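Local coordinates for protein putative glycosyl hydrolase (Bacteroides thetaiotaomicron VPI-5482, PDB 3K11) that is a putative glycosyl hydrolase of family 88 that probably hydrolyses glycosidic bonds in carbohydrates, at residues A[104-107]-A[108-112]. Residues are numbered along the deposited sequence; the frame is centred on the assembly and turned at random.
Sequences TDYV and QNRFR
Gln108 N meets Thr104 O at 2.8 Å in a nearly straight bond, the first of five i to i+4 backbone bonds that make this an unbroken alpha-helix. Its side chain, bent at chi2, turns OE1 toward Arg112, whose NE (2.8 Å to Gln108 OE1) and NH2 grip that one oxygen side-on, while Asp161 takes both Gln108 NE2 and Arg112 NH2. Asn109 N bonds to Asp105 O. One turn on from Tyr106, Arg110 has chi1 at -59°, which sets its CG over the phenol face, 4.2 Å from the ring centroid, a CH-pi contact. The bend at chi2 (-46°) then brings the guanidinium back, so that Tyr106 CE2 lies over one of its faces, 3.3 Å from Arg110 CZ, planes 39° apart; Asp44 pairs with NH2 and Thr47 O takes NE. With an alanine in its place, Asp44 would probably lose its salt-bridge partner and Thr47 O its donor. Phe111 lies alongside Val107, whose chi1 of -175° carries CG1 over the Phe111 ring, 3.7 Å from its centroid. The buried side of helix 101-128 thus packs Tyr106 and Val107 on Leu91 of helix 82-98, Phe111 on Ala153 and Met154 of helix 148-160, and Tyr106 also on Ile43 of helix 29-45.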
loop_
_atom_site.group_PDB
_atom_site.type_symbol
_atom_site.label_atom_id
_atom_site.label_comp_id
_atom_site.label_asym_id
_atom_site.label_seq_id
_atom_site.Cartn_x
_atom_site.Cartn_y
_atom_site.Cartn_z
ATOM N N THR A 104 -14.342 -39.549 7.359
ATOM C CA THR A 104 -13.359 -40.561 6.980
ATOM C C THR A 104 -14.004 -41.688 6.163
ATOM O O THR A 104 -13.333 -42.275 5.301
ATOM C CB THR A 104 -12.553 -41.099 8.146
ATOM O OG1 THR A 104 -13.388 -41.208 9.287
ATOM C CG2 THR A 104 -11.339 -40.179 8.444
ATOM N N ASP A 105 -15.288 -41.970 6.377
ATOM C CA ASP A 105 -15.983 -42.966 5.536
ATOM C C ASP A 105 -15.904 -42.558 4.066
ATOM O O ASP A 105 -15.738 -43.400 3.173
ATOM C CB ASP A 105 -17.457 -43.069 5.878
ATOM C CG ASP A 105 -17.726 -43.774 7.218
ATOM O OD1 ASP A 105 -16.781 -44.332 7.820
ATOM O OD2 ASP A 105 -18.901 -43.722 7.655
ATOM N N TYR A 106 -16.051 -41.265 3.812
ATOM C CA TYR A 106 -15.938 -40.740 2.458
ATOM C C TYR A 106 -14.582 -41.026 1.849
ATOM O O TYR A 106 -14.478 -41.427 0.701
ATOM C CB TYR A 106 -16.177 -39.217 2.489
ATOM C CG TYR A 106 -15.986 -38.517 1.174
ATOM C CD1 TYR A 106 -14.734 -38.018 0.808
ATOM C CD2 TYR A 106 -17.049 -38.305 0.306
ATOM C CE1 TYR A 106 -14.545 -37.357 -0.385
ATOM C CE2 TYR A 106 -16.861 -37.630 -0.916
ATOM C CZ TYR A 106 -15.592 -37.172 -1.241
ATOM O OH TYR A 106 -15.350 -36.522 -2.411
ATOM N N VAL A 107 -13.523 -40.758 2.607
ATOM C CA VAL A 107 -12.171 -40.929 2.112
ATOM C C VAL A 107 -11.895 -42.407 1.925
ATOM O O VAL A 107 -11.335 -42.831 0.921
ATOM C CB VAL A 107 -11.130 -40.281 3.047
ATOM C CG1 VAL A 107 -9.750 -40.372 2.417
ATOM C CG2 VAL A 107 -11.487 -38.752 3.305
ATOM N N GLN A 108 -12.273 -43.202 2.920
ATOM C CA GLN A 108 -12.171 -44.662 2.793
ATOM C C GLN A 108 -12.816 -45.149 1.493
ATOM O O GLN A 108 -12.220 -45.898 0.720
ATOM C CB GLN A 108 -12.849 -45.335 3.991
ATOM C CG GLN A 108 -12.087 -45.240 5.319
ATOM C CD GLN A 108 -10.982 -46.270 5.442
ATOM O OE1 GLN A 108 -10.858 -47.144 4.590
ATOM N NE2 GLN A 108 -10.195 -46.188 6.510
ATOM N N ASN A 109 -14.042 -44.708 1.257
ATOM C CA ASN A 109 -14.790 -45.161 0.117
ATOM C C ASN A 109 -14.118 -44.797 -1.198
ATOM O O ASN A 109 -13.967 -45.651 -2.069
ATOM C CB ASN A 109 -16.193 -44.603 0.179
ATOM C CG ASN A 109 -16.999 -44.941 -1.031
ATOM O OD1 ASN A 109 -17.090 -44.147 -1.965
ATOM N ND2 ASN A 109 -17.588 -46.136 -1.041
ATOM N N ARG A 110 -13.706 -43.540 -1.330
ATOM C CA ARG A 110 -13.056 -43.098 -2.576
ATOM C C ARG A 110 -11.709 -43.771 -2.808
ATOM O O ARG A 110 -11.402 -44.187 -3.928
ATOM C CB ARG A 110 -12.918 -41.573 -2.624
ATOM C CG ARG A 110 -14.244 -40.794 -2.541
ATOM C CD ARG A 110 -15.290 -41.345 -3.439
ATOM N NE ARG A 110 -16.465 -40.460 -3.546
ATOM C CZ ARG A 110 -17.468 -40.408 -2.675
ATOM N NH1 ARG A 110 -17.437 -41.102 -1.539
ATOM N NH2 ARG A 110 -18.507 -39.635 -2.925
ATOM N N PHE A 111 -10.904 -43.875 -1.755
ATOM C CA PHE A 111 -9.610 -44.552 -1.882
ATOM C C PHE A 111 -9.732 -46.029 -2.184
ATOM O O PHE A 111 -8.983 -46.565 -2.993
ATOM C CB PHE A 111 -8.745 -44.359 -0.612
ATOM C CG PHE A 111 -8.176 -42.973 -0.427
ATOM C CD1 PHE A 111 -8.212 -42.021 -1.435
ATOM C CD2 PHE A 111 -7.500 -42.674 0.748
ATOM C CE1 PHE A 111 -7.636 -40.814 -1.259
ATOM C CE2 PHE A 111 -6.909 -41.418 0.911
ATOM C CZ PHE A 111 -7.019 -40.508 -0.064
ATOM N N ARG A 112 -10.679 -46.708 -1.551
ATOM C CA ARG A 112 -10.858 -48.132 -1.822
ATOM C C ARG A 112 -11.346 -48.353 -3.267
ATOM O O ARG A 112 -10.961 -49.318 -3.899
ATOM C CB ARG A 112 -11.816 -48.766 -0.813
ATOM C CG ARG A 112 -11.179 -48.875 0.549
ATOM C CD ARG A 112 -12.138 -49.308 1.620
ATOM N NE ARG A 112 -11.450 -49.239 2.899
ATOM C CZ ARG A 112 -10.684 -50.203 3.404
ATOM N NH1 ARG A 112 -10.535 -51.353 2.782
ATOM N NH2 ARG A 112 -10.070 -50.017 4.552
#